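Local structure of type II restriction enzyme MspI (Moraxella sp., 1SA3) at residues Leu39-Ile45 / Ile77-Ser83; Pro96-Thr101 / Ile198-Asp202; Leu113-Lys119 / Pro201-Phe207; Phe182-Cys186 / Thr243-Trp247. The protein recognises the double-stranded DNA sequence 5'-CCGG-3' and cleaves it after the first cytosine, leaving 5'-phosphate ends. All coordinates share one frame. Residue numbers count along the deposited sequence, not the author numbering.

Interaction 1: residues Leu39-Ile45 / Ile77-Ser83; sequences LDIFKDI and IIDVSSS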
# COMPACT_ATOMS: atom_id res chain seq x y z
N LEU E 39 -2.74 -6.49 13.39
CA LEU E 39 -3.45 -7.72 13.71
C LEU E 39 -3.85 -7.79 15.18
O LEU E 39 -4.97 -8.22 15.50
CB LEU E 39 -2.61 -8.94 13.33
CG LEU E 39 -2.24 -9.15 11.85
CD1 LEU E 39 -1.29 -10.33 11.74
CD2 LEU E 39 -3.49 -9.41 11.02
N ASP E 40 -2.97 -7.36 16.07
CA ASP E 40 -3.25 -7.39 17.50
C ASP E 40 -4.29 -6.35 17.92
O ASP E 40 -5.12 -6.61 18.78
CB ASP E 40 -1.97 -7.21 18.31
CG ASP E 40 -1.11 -8.47 18.34
OD1 ASP E 40 -1.57 -9.52 17.84
OD2 ASP E 40 0.02 -8.41 18.87
N ILE E 41 -4.23 -5.16 17.32
CA ILE E 41 -5.20 -4.13 17.66
C ILE E 41 -6.60 -4.61 17.30
O ILE E 41 -7.56 -4.35 18.02
CB ILE E 41 -4.88 -2.80 16.93
CG1 ILE E 41 -3.61 -2.17 17.51
CG2 ILE E 41 -6.06 -1.83 17.06
CD1 ILE E 41 -3.09 -0.97 16.74
N PHE E 42 -6.71 -5.34 16.18
CA PHE E 42 -7.98 -5.87 15.70
C PHE E 42 -8.11 -7.38 15.84
O PHE E 42 -8.79 -8.03 15.04
CB PHE E 42 -8.19 -5.48 14.23
CG PHE E 42 -8.39 -4.00 14.01
CD1 PHE E 42 -7.31 -3.13 13.99
CD2 PHE E 42 -9.68 -3.48 13.88
CE1 PHE E 42 -7.49 -1.77 13.83
CE2 PHE E 42 -9.88 -2.11 13.72
CZ PHE E 42 -8.79 -1.24 13.70
N LYS E 43 -7.48 -7.94 16.87
CA LYS E 43 -7.49 -9.38 17.10
C LYS E 43 -8.88 -9.92 17.43
O LYS E 43 -9.28 -10.96 16.93
CB LYS E 43 -6.52 -9.74 18.23
CG LYS E 43 -6.31 -11.23 18.43
CD LYS E 43 -5.36 -11.48 19.59
CE LYS E 43 -4.92 -12.93 19.62
NZ LYS E 43 -4.20 -13.29 18.36
N ASP E 44 -9.59 -9.20 18.29
CA ASP E 44 -10.93 -9.59 18.70
C ASP E 44 -11.70 -8.37 19.19
O ASP E 44 -11.15 -7.29 19.34
CB ASP E 44 -10.86 -10.65 19.80
CG ASP E 44 -9.84 -10.32 20.86
OD1 ASP E 44 -9.08 -11.22 21.24
OD2 ASP E 44 -9.80 -9.16 21.31
N ILE E 45 -13.00 -8.55 19.44
CA ILE E 45 -13.81 -7.44 19.89
C ILE E 45 -13.29 -6.87 21.22
O ILE E 45 -13.38 -5.67 21.45
CB ILE E 45 -15.29 -7.86 20.03
CG1 ILE E 45 -16.15 -6.63 20.31
CG2 ILE E 45 -15.44 -8.92 21.12
CD1 ILE E 45 -16.16 -5.62 19.19
N ILE E 77 -20.08 -2.37 15.32
CA ILE E 77 -19.30 -3.60 15.21
C ILE E 77 -19.61 -4.55 16.36
O ILE E 77 -19.43 -4.21 17.53
CB ILE E 77 -17.79 -3.27 15.20
CG1 ILE E 77 -17.48 -2.33 14.02
CG2 ILE E 77 -16.97 -4.55 15.09
CD1 ILE E 77 -16.12 -1.69 14.08
N ILE E 78 -20.06 -5.75 16.01
CA ILE E 78 -20.40 -6.75 17.01
C ILE E 78 -19.26 -7.72 17.26
O ILE E 78 -19.11 -8.24 18.36
CB ILE E 78 -21.65 -7.56 16.58
CG1 ILE E 78 -22.83 -6.61 16.35
CG2 ILE E 78 -21.99 -8.60 17.63
CD1 ILE E 78 -23.15 -5.69 17.52
N ASP E 79 -18.45 -7.96 16.24
CA ASP E 79 -17.31 -8.86 16.39
C ASP E 79 -16.24 -8.52 15.36
O ASP E 79 -16.53 -7.95 14.31
CB ASP E 79 -17.76 -10.31 16.23
CG ASP E 79 -16.71 -11.29 16.72
OD1 ASP E 79 -15.89 -10.91 17.58
OD2 ASP E 79 -16.71 -12.45 16.27
N VAL E 80 -15.01 -8.89 15.68
CA VAL E 80 -13.88 -8.62 14.81
C VAL E 80 -12.84 -9.71 14.96
O VAL E 80 -12.70 -10.30 16.04
CB VAL E 80 -13.19 -7.28 15.16
CG1 VAL E 80 -12.20 -6.90 14.06
CG2 VAL E 80 -14.21 -6.19 15.38
N SER E 81 -12.13 -9.98 13.88
CA SER E 81 -11.06 -10.96 13.85
C SER E 81 -10.11 -10.52 12.74
O SER E 81 -10.50 -9.77 11.84
CB SER E 81 -11.59 -12.36 13.56
OG SER E 81 -12.10 -12.45 12.25
N SER E 82 -8.87 -10.99 12.79
CA SER E 82 -7.89 -10.60 11.79
C SER E 82 -6.87 -11.71 11.58
O SER E 82 -6.71 -12.58 12.44
CB SER E 82 -7.16 -9.33 12.23
OG SER E 82 -6.45 -9.55 13.44
N SER E 83 -6.18 -11.68 10.46
CA SER E 83 -5.18 -12.69 10.18
C SER E 83 -4.26 -12.33 9.03
O SER E 83 -4.62 -11.56 8.14
CB SER E 83 -5.87 -14.02 9.86
OG SER E 83 -6.45 -14.00 8.56
O HOH W 1 -8.07 -12.54 15.05
O HOH W 2 -14.00 -11.47 19.18
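In this PD-(D/E)XK-type nuclease the end of helix 23-41, with the turn that leads into helix 45-51, packs against 77-84, an edge strand of the mixed beta sheet. Ile45, Val80 and Ser82 bury the largest areas, together nearly half of the 454 Å². From Asp79 to Ser83 the strand alternates, so Val80 and Ser82 have their CA-to-CB bonds toward segment 39-45 while Ser81 and Ser83 have theirs away; before that, Ile78 and Asp79 both face Thr105 in a classic beta bulge. Val80 packs between two hydrophobic partners, its CG1 lying 4.3 Å from CD2 at the edge of the Phe42 ring and its CG2 4.3 Å from CD1 of Ile45. That same CD1 of Ile45 is 4.3 Å from CG2 of Ile77. Leu66 of helix 57-69 also packs on Phe42. Phe42 is the first residue to leave helical geometry, and there the backbone swings alongside the strand without forming a direct backbone N-H...O bond to it. Two CA-H...O contacts lie along this stretch instead: Asp44 CA to Val80 O (3.3 Å) and Ser81 CA to Lys43 O (3.6 Å). One water accepts from Ser82 N and donates to Lys43 O; another joins Ile45 N to Asp79 OD1. Ser82 supplies the direct polar link, its OG donating to the carbonyl O of Leu39 at 2.9 Å.

Interaction 2: residues Pro96-Thr101 / Ile198-Asp202; sequences PKTDAT and ILHPD. With NA (sodium ion), chain G.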
# COMPACT_ATOMS: atom_id res chain seq x y z
N PRO E 96 -0.98 -11.68 -5.08
CA PRO E 96 -1.92 -10.66 -4.60
C PRO E 96 -1.20 -9.70 -3.66
O PRO E 96 -0.27 -10.09 -2.94
CB PRO E 96 -2.98 -11.48 -3.87
CG PRO E 96 -3.02 -12.74 -4.68
CD PRO E 96 -1.55 -13.03 -4.90
N LYS E 97 -1.64 -8.44 -3.68
CA LYS E 97 -1.06 -7.39 -2.84
C LYS E 97 -1.62 -7.37 -1.41
O LYS E 97 -1.35 -6.45 -0.63
CB LYS E 97 -1.30 -6.02 -3.47
CG LYS E 97 -0.69 -5.85 -4.85
CD LYS E 97 0.83 -5.80 -4.78
CE LYS E 97 1.44 -5.64 -6.16
NZ LYS E 97 2.73 -6.38 -6.29
N THR E 98 -2.39 -8.39 -1.05
CA THR E 98 -2.99 -8.44 0.28
C THR E 98 -2.06 -9.04 1.33
O THR E 98 -1.68 -10.21 1.24
CB THR E 98 -4.31 -9.24 0.23
OG1 THR E 98 -5.19 -8.63 -0.73
CG2 THR E 98 -4.98 -9.23 1.59
N ASP E 99 -1.70 -8.24 2.33
CA ASP E 99 -0.81 -8.68 3.39
C ASP E 99 -1.54 -9.32 4.56
O ASP E 99 -0.98 -10.16 5.26
CB ASP E 99 0.02 -7.51 3.94
CG ASP E 99 1.03 -6.99 2.94
OD1 ASP E 99 1.68 -7.82 2.28
OD2 ASP E 99 1.17 -5.75 2.82
N ALA E 100 -2.78 -8.89 4.77
CA ALA E 100 -3.57 -9.40 5.89
C ALA E 100 -5.01 -8.96 5.72
O ALA E 100 -5.32 -8.13 4.87
CB ALA E 100 -3.03 -8.84 7.20
N THR E 101 -5.89 -9.50 6.56
CA THR E 101 -7.30 -9.14 6.50
C THR E 101 -7.91 -8.97 7.89
O THR E 101 -7.41 -9.52 8.88
CB THR E 101 -8.13 -10.21 5.76
OG1 THR E 101 -8.09 -11.45 6.48
CG2 THR E 101 -7.59 -10.44 4.37
N ILE E 198 -10.52 -10.80 -1.21
CA ILE E 198 -9.21 -11.06 -0.60
C ILE E 198 -8.01 -10.92 -1.54
O ILE E 198 -6.89 -10.69 -1.09
CB ILE E 198 -9.20 -12.45 0.08
CG1 ILE E 198 -8.01 -12.55 1.04
CG2 ILE E 198 -9.15 -13.55 -0.97
CD1 ILE E 198 -8.08 -13.76 1.96
N LEU E 199 -8.24 -11.04 -2.85
CA LEU E 199 -7.15 -10.91 -3.82
C LEU E 199 -6.70 -9.46 -4.06
O LEU E 199 -5.65 -9.23 -4.66
CB LEU E 199 -7.56 -11.51 -5.17
CG LEU E 199 -7.94 -13.00 -5.15
CD1 LEU E 199 -8.45 -13.42 -6.51
CD2 LEU E 199 -6.72 -13.82 -4.75
N HIS E 200 -7.50 -8.50 -3.61
CA HIS E 200 -7.18 -7.08 -3.81
C HIS E 200 -7.37 -6.26 -2.53
O HIS E 200 -8.48 -6.17 -2.01
CB HIS E 200 -8.09 -6.51 -4.91
CG HIS E 200 -8.08 -7.32 -6.17
ND1 HIS E 200 -6.98 -7.41 -6.99
CD2 HIS E 200 -9.02 -8.15 -6.70
CE1 HIS E 200 -7.23 -8.25 -7.97
NE2 HIS E 200 -8.46 -8.72 -7.82
N PRO E 201 -6.29 -5.64 -2.03
CA PRO E 201 -6.38 -4.83 -0.80
C PRO E 201 -7.37 -3.68 -0.95
O PRO E 201 -7.45 -3.06 -2.01
CB PRO E 201 -4.95 -4.29 -0.63
CG PRO E 201 -4.10 -5.23 -1.43
CD PRO E 201 -4.94 -5.56 -2.62
N ASP E 202 -8.12 -3.41 0.13
CA ASP E 202 -9.10 -2.33 0.15
C ASP E 202 -8.56 -1.09 0.86
O ASP E 202 -9.04 0.02 0.65
CB ASP E 202 -10.38 -2.77 0.88
CG ASP E 202 -11.23 -3.70 0.04
OD1 ASP E 202 -11.01 -3.77 -1.18
OD2 ASP E 202 -12.14 -4.35 0.61
NA NA G . 1.60 -10.69 5.67
O HOH W 3 -3.62 -7.70 -5.30
O HOH W 4 2.99 -9.36 4.23
O HOH W 5 1.34 -11.95 3.78
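A single threonine hydroxyl bridges two loops almost a hundred residues apart: Thr98 OG1 donates to the backbone O of Ile198 at 2.7 Å, although neither segment offers the other a regular strand edge at this point. The threonine lies against the 198-202 loop, its OG1 3.6 Å from CD of Pro201. Being a proline, Pro201 has no N-H to offer, and it contributes its ring instead, with CG 3.6 Å from Lys97 CB and 3.1 Å from Lys97 O. At the start of the segment, Pro96 CG meets Leu199 CD2 at 3.9 Å, and one water ties the backbones together by accepting from Lys97 N (2.7 Å) and donating to Leu199 O (2.6 Å). Just past the threonine the chain enters strand 100-106 through a classic beta bulge, in which Asp99 and Ala100 both face Leu116. Asp99 has its CA-to-CB bond away from the 198-202 loop. Its backbone O binds the sodium ion at 2.7 Å, its OD1 accepts from a sodium-bound water at 2.8 Å, and its OD2 accepts from Ile118 N. Glu35 and Asp84 complete the protein's share of this metal site. The chemistry thus implies loops joined by a hydroxyl-to-carbonyl bond, a water bridge and proline rings rather than by strand pairing, directly beside the carbonyl that holds sodium.

Interaction 3: residues Leu113-Lys119 / Pro201-Phe207; sequences LVPLNIK and PDLLIRF. With nucleotides of chain A.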
# COMPACT_ATOMS: atom_id res chain seq x y z
N LEU E 113 -15.30 -8.09 4.85
CA LEU E 113 -13.92 -8.52 4.88
C LEU E 113 -13.11 -7.33 4.37
O LEU E 113 -13.51 -6.69 3.39
CB LEU E 113 -13.70 -9.72 3.96
CG LEU E 113 -12.26 -10.25 3.89
CD1 LEU E 113 -11.86 -10.84 5.24
CD2 LEU E 113 -12.15 -11.28 2.78
N VAL E 114 -12.01 -7.03 5.04
CA VAL E 114 -11.17 -5.90 4.63
C VAL E 114 -9.73 -6.31 4.37
O VAL E 114 -8.91 -6.37 5.30
CB VAL E 114 -11.15 -4.79 5.70
CG1 VAL E 114 -10.47 -3.54 5.13
CG2 VAL E 114 -12.55 -4.46 6.16
N PRO E 115 -9.39 -6.63 3.10
CA PRO E 115 -8.03 -7.02 2.76
C PRO E 115 -7.15 -5.78 2.91
O PRO E 115 -7.57 -4.66 2.56
CB PRO E 115 -8.16 -7.50 1.31
CG PRO E 115 -9.29 -6.68 0.79
CD PRO E 115 -10.28 -6.75 1.93
N LEU E 116 -5.96 -5.98 3.45
CA LEU E 116 -5.06 -4.86 3.70
C LEU E 116 -3.68 -5.02 3.11
O LEU E 116 -3.18 -6.13 2.94
CB LEU E 116 -4.87 -4.67 5.21
CG LEU E 116 -6.03 -4.79 6.20
CD1 LEU E 116 -5.46 -5.04 7.60
CD2 LEU E 116 -6.88 -3.53 6.19
N ASN E 117 -3.05 -3.89 2.80
CA ASN E 117 -1.67 -3.89 2.33
C ASN E 117 -1.00 -3.03 3.40
O ASN E 117 -1.44 -1.91 3.68
CB ASN E 117 -1.52 -3.25 0.96
CG ASN E 117 -0.07 -3.22 0.50
OD1 ASN E 117 0.66 -2.27 0.78
ND2 ASN E 117 0.36 -4.28 -0.18
N ILE E 118 0.06 -3.54 4.01
CA ILE E 118 0.74 -2.82 5.09
C ILE E 118 2.23 -2.67 4.85
O ILE E 118 2.90 -3.64 4.52
CB ILE E 118 0.54 -3.56 6.43
CG1 ILE E 118 -0.94 -3.88 6.63
CG2 ILE E 118 1.07 -2.70 7.60
CD1 ILE E 118 -1.25 -4.73 7.86
N LYS E 119 2.73 -1.45 5.02
CA LYS E 119 4.15 -1.17 4.83
C LYS E 119 4.67 -0.22 5.89
O LYS E 119 3.90 0.41 6.62
CB LYS E 119 4.41 -0.51 3.48
CG LYS E 119 4.06 -1.34 2.26
CD LYS E 119 4.38 -0.54 0.98
CE LYS E 119 3.81 -1.23 -0.24
NZ LYS E 119 4.26 -2.66 -0.34
N PRO E 201 -6.29 -5.64 -2.03
CA PRO E 201 -6.38 -4.83 -0.80
C PRO E 201 -7.37 -3.68 -0.95
O PRO E 201 -7.45 -3.06 -2.01
CB PRO E 201 -4.95 -4.29 -0.63
CG PRO E 201 -4.10 -5.23 -1.43
CD PRO E 201 -4.94 -5.56 -2.62
N ASP E 202 -8.12 -3.41 0.13
CA ASP E 202 -9.10 -2.33 0.15
C ASP E 202 -8.56 -1.09 0.86
O ASP E 202 -9.04 0.02 0.65
CB ASP E 202 -10.38 -2.77 0.88
CG ASP E 202 -11.23 -3.70 0.04
OD1 ASP E 202 -11.01 -3.77 -1.18
OD2 ASP E 202 -12.14 -4.35 0.61
N LEU E 203 -7.56 -1.30 1.71
CA LEU E 203 -6.95 -0.21 2.46
C LEU E 203 -5.44 -0.30 2.38
O LEU E 203 -4.87 -1.39 2.39
CB LEU E 203 -7.34 -0.29 3.94
CG LEU E 203 -8.80 -0.10 4.38
CD1 LEU E 203 -8.86 -0.23 5.91
CD2 LEU E 203 -9.30 1.27 3.95
N LEU E 204 -4.79 0.85 2.28
CA LEU E 204 -3.34 0.91 2.23
C LEU E 204 -2.91 1.57 3.54
O LEU E 204 -3.22 2.75 3.79
CB LEU E 204 -2.87 1.76 1.04
CG LEU E 204 -3.49 1.37 -0.31
CD1 LEU E 204 -2.95 2.29 -1.41
CD2 LEU E 204 -3.17 -0.11 -0.63
N ILE E 205 -2.23 0.80 4.37
CA ILE E 205 -1.76 1.26 5.67
C ILE E 205 -0.27 1.55 5.56
O ILE E 205 0.50 0.68 5.17
CB ILE E 205 -1.99 0.16 6.75
CG1 ILE E 205 -3.49 -0.14 6.84
CG2 ILE E 205 -1.45 0.61 8.10
CD1 ILE E 205 -3.84 -1.24 7.85
N ARG E 206 0.12 2.77 5.90
CA ARG E 206 1.51 3.18 5.83
C ARG E 206 2.02 3.71 7.17
O ARG E 206 1.62 4.79 7.60
CB ARG E 206 1.70 4.26 4.76
CG ARG E 206 1.30 3.84 3.36
CD ARG E 206 2.19 2.73 2.82
NE ARG E 206 1.84 2.40 1.44
CZ ARG E 206 1.97 3.23 0.41
NH1 ARG E 206 2.44 4.46 0.60
NH2 ARG E 206 1.62 2.84 -0.81
N PHE E 207 2.89 2.95 7.82
CA PHE E 207 3.48 3.36 9.08
C PHE E 207 4.74 4.16 8.79
O PHE E 207 5.60 3.71 8.02
CB PHE E 207 3.87 2.15 9.93
CG PHE E 207 2.72 1.49 10.61
CD1 PHE E 207 2.17 0.33 10.08
CD2 PHE E 207 2.20 2.01 11.78
CE1 PHE E 207 1.09 -0.30 10.73
CE2 PHE E 207 1.13 1.39 12.43
CZ PHE E 207 0.58 0.24 11.90
P DG A 6 8.26 -2.37 3.46
OP1 DG A 6 7.51 -2.22 4.74
OP2 DG A 6 7.72 -1.76 2.21
O5' DG A 6 9.75 -1.83 3.64
C5' DG A 6 10.22 -0.71 2.90
C4' DG A 6 11.71 -0.58 3.07
O4' DG A 6 12.31 -1.47 2.09
C3' DG A 6 12.23 0.81 2.73
O3' DG A 6 12.58 1.59 3.86
C2' DG A 6 13.47 0.58 1.90
C1' DG A 6 13.43 -0.87 1.45
N9 DG A 6 13.17 -0.82 0.01
C8 DG A 6 11.96 -0.99 -0.63
N7 DG A 6 12.03 -0.72 -1.92
C5 DG A 6 13.36 -0.40 -2.13
C6 DG A 6 14.04 -0.01 -3.33
O6 DG A 6 13.57 0.14 -4.47
N1 DG A 6 15.40 0.22 -3.10
C2 DG A 6 16.02 0.11 -1.88
N2 DG A 6 17.35 0.38 -1.85
N3 DG A 6 15.40 -0.25 -0.76
C4 DG A 6 14.09 -0.48 -0.96
O HOH W 6 0.39 0.22 2.22
O HOH W 7 0.66 0.21 -0.91
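Two parallel strands, 111-121 and 203-210, pair here in the interior of the mixed five-stranded sheet, the central sheet of the PD-(D/E)XK fold. Their short segments run 23° apart with axes approaching to 4.9 Å. The ladder has the stagger expected of parallel pairing: Asn117 N donates to Leu203 O (3.1 Å) and Ile205 N to Asn117 O (2.9 Å), then Lys119 N donates to Ile205 O (3.1 Å) and Phe207 N to Lys119 O (3.0 Å). At the N-terminal end of the pairing, Pro115 O accepts from Asp202 N at 2.8 Å and more weakly from Leu203 N at 3.5 Å. Leu116, Ile118, Leu203 and Ile205 share one face, where Ile205 CD1 lies 4.1 Å from both Leu116 CD1 and Ile118 CG1. On the other face two waters join Asn117 OD1 to Arg206; Asn117 ND2 is hydrogen-bonded to Lys97 O, and Arg206 NH1 forms a salt bridge with the C-terminal carboxylate of Gly262. Lys119 CA lies 3.5 Å from OP1 of DG6 of chain A. Asn117 and Lys119, following the sodium ligand Asp99, are consistent with a variant of the PD-(D/E)XK signature. Ile38 of helix 23-41 packs over Leu116, Ile118 and Phe207 on the apolar face, while strands 100-106 and 213-221 continue the sheet beyond 111-121 and 203-210 respectively.

Interaction 4: residues Phe182-Cys186 / Thr243-Trp247; sequences FIRWC and TGLNW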
# COMPACT_ATOMS: atom_id res chain seq x y z
N PHE E 182 -4.54 3.10 -14.06
CA PHE E 182 -3.11 2.86 -13.87
C PHE E 182 -2.77 2.82 -12.37
O PHE E 182 -2.11 1.89 -11.90
CB PHE E 182 -2.29 3.97 -14.54
CG PHE E 182 -0.82 3.67 -14.67
CD1 PHE E 182 -0.32 3.10 -15.84
CD2 PHE E 182 0.07 3.99 -13.65
CE1 PHE E 182 1.06 2.86 -15.99
CE2 PHE E 182 1.44 3.75 -13.79
CZ PHE E 182 1.93 3.19 -14.97
N ILE E 183 -3.22 3.82 -11.63
CA ILE E 183 -2.93 3.88 -10.20
C ILE E 183 -3.58 2.73 -9.44
O ILE E 183 -2.92 2.04 -8.66
CB ILE E 183 -3.41 5.20 -9.58
CG1 ILE E 183 -2.73 6.38 -10.27
CG2 ILE E 183 -3.09 5.21 -8.10
CD1 ILE E 183 -3.41 7.70 -10.03
N ARG E 184 -4.87 2.53 -9.66
CA ARG E 184 -5.60 1.47 -8.97
C ARG E 184 -4.99 0.10 -9.26
O ARG E 184 -4.83 -0.72 -8.36
CB ARG E 184 -7.08 1.51 -9.37
CG ARG E 184 -7.98 0.60 -8.56
CD ARG E 184 -9.44 0.76 -8.98
NE ARG E 184 -9.95 2.11 -8.71
CZ ARG E 184 -10.36 2.53 -7.52
NH1 ARG E 184 -10.34 1.72 -6.47
NH2 ARG E 184 -10.81 3.78 -7.38
N TRP E 185 -4.63 -0.15 -10.52
CA TRP E 185 -4.06 -1.44 -10.86
C TRP E 185 -2.67 -1.63 -10.24
O TRP E 185 -2.34 -2.72 -9.78
CB TRP E 185 -3.97 -1.61 -12.38
CG TRP E 185 -3.44 -2.95 -12.75
CD1 TRP E 185 -4.16 -4.10 -12.91
CD2 TRP E 185 -2.07 -3.31 -12.93
NE1 TRP E 185 -3.32 -5.16 -13.18
CE2 TRP E 185 -2.03 -4.70 -13.20
CE3 TRP E 185 -0.87 -2.59 -12.90
CZ2 TRP E 185 -0.83 -5.39 -13.42
CZ3 TRP E 185 0.32 -3.27 -13.12
CH2 TRP E 185 0.33 -4.66 -13.38
N CYS E 186 -1.86 -0.58 -10.23
CA CYS E 186 -0.52 -0.68 -9.66
C CYS E 186 -0.53 -1.07 -8.18
O CYS E 186 0.30 -1.86 -7.75
CB CYS E 186 0.23 0.65 -9.81
SG CYS E 186 1.00 0.88 -11.42
N THR E 243 0.25 10.51 -13.08
CA THR E 243 -0.25 9.47 -12.18
C THR E 243 0.01 9.75 -10.71
O THR E 243 -0.64 9.17 -9.85
CB THR E 243 0.37 8.09 -12.46
OG1 THR E 243 1.79 8.18 -12.30
CG2 THR E 243 0.04 7.61 -13.86
N GLY E 244 0.97 10.62 -10.41
CA GLY E 244 1.27 10.92 -9.02
C GLY E 244 2.15 9.86 -8.38
O GLY E 244 2.50 9.94 -7.20
N LEU E 245 2.49 8.83 -9.15
CA LEU E 245 3.36 7.77 -8.66
C LEU E 245 4.76 8.13 -9.15
O LEU E 245 4.90 8.86 -10.14
CB LEU E 245 2.95 6.42 -9.26
CG LEU E 245 1.56 5.91 -8.89
CD1 LEU E 245 1.30 4.60 -9.62
CD2 LEU E 245 1.46 5.71 -7.38
N ASN E 246 5.78 7.64 -8.47
CA ASN E 246 7.15 7.91 -8.89
C ASN E 246 7.61 6.71 -9.71
O ASN E 246 7.64 5.59 -9.20
CB ASN E 246 8.06 8.09 -7.68
CG ASN E 246 7.55 9.15 -6.72
OD1 ASN E 246 6.66 8.89 -5.91
ND2 ASN E 246 8.09 10.35 -6.82
N TRP E 247 7.93 6.95 -10.98
CA TRP E 247 8.39 5.90 -11.88
C TRP E 247 9.91 5.72 -11.81
O TRP E 247 10.66 6.68 -12.00
CB TRP E 247 8.02 6.24 -13.33
CG TRP E 247 6.55 6.25 -13.64
CD1 TRP E 247 5.53 6.57 -12.81
CD2 TRP E 247 5.96 6.00 -14.93
NE1 TRP E 247 4.33 6.54 -13.49
CE2 TRP E 247 4.57 6.19 -14.79
CE3 TRP E 247 6.47 5.63 -16.18
CZ2 TRP E 247 3.68 6.03 -15.86
CZ3 TRP E 247 5.59 5.47 -17.25
CH2 TRP E 247 4.20 5.67 -17.08
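Phe182 reaches from helix 179-188 to the indole of Trp247, but the two rings barely overlap: the planes are within 9° of parallel, yet the phenyl and the six-membered ring of the indole are slid apart, with centroids 5.3 Å from each other and closest atoms Phe182 CZ and Trp247 CZ2 at 3.5 Å. The same phenyl touches Thr243 CG2 through CD2 at 3.6 Å and has Leu245 CD1 at its edge. Leu245 CD1 also lies 4.1 Å from Cys186 CB, one helical turn after Phe182. The partner segment is an ST turn running into strand 246-249 of the small antiparallel sheet: Thr243 OG1 accepts from Leu245 N (3.3 Å) and from Trp247 NE1 (3.2 Å), besides its bond with Gly240 O. Gly244 sits at phi 80°, where a CB would crowd the preceding carbonyl. Helix 165-175 adds Leu175 against both Phe182 and Trp247, while Ile183 CD1 approaches Thr243 O to 3.1 Å.

In the fold
Interactions 1, 2 and 3 all reach the same sheet. Interaction 1 meets interaction 2 where strands 77-84 and 100-106 adjoin, with Ser83 O 2.9 Å from Thr101 N, and interaction 2 meets interaction 3 where Asp99 N lies 2.6 Å from Leu116 O; the latter two, centres about 7 Å apart, share Pro201 and Asp202. The sodium site lies among them: Asp99 binds the ion, with the side chains of Leu39 and Ile118 each about 7 Å away. Interaction 4 is farther off, about 31 Å from interaction 1 and 18 Å from interaction 2 between centres, yet its Cys186 O is 4.3 Å from Lys97 CE and its nearest atom about 4 Å from the DNA.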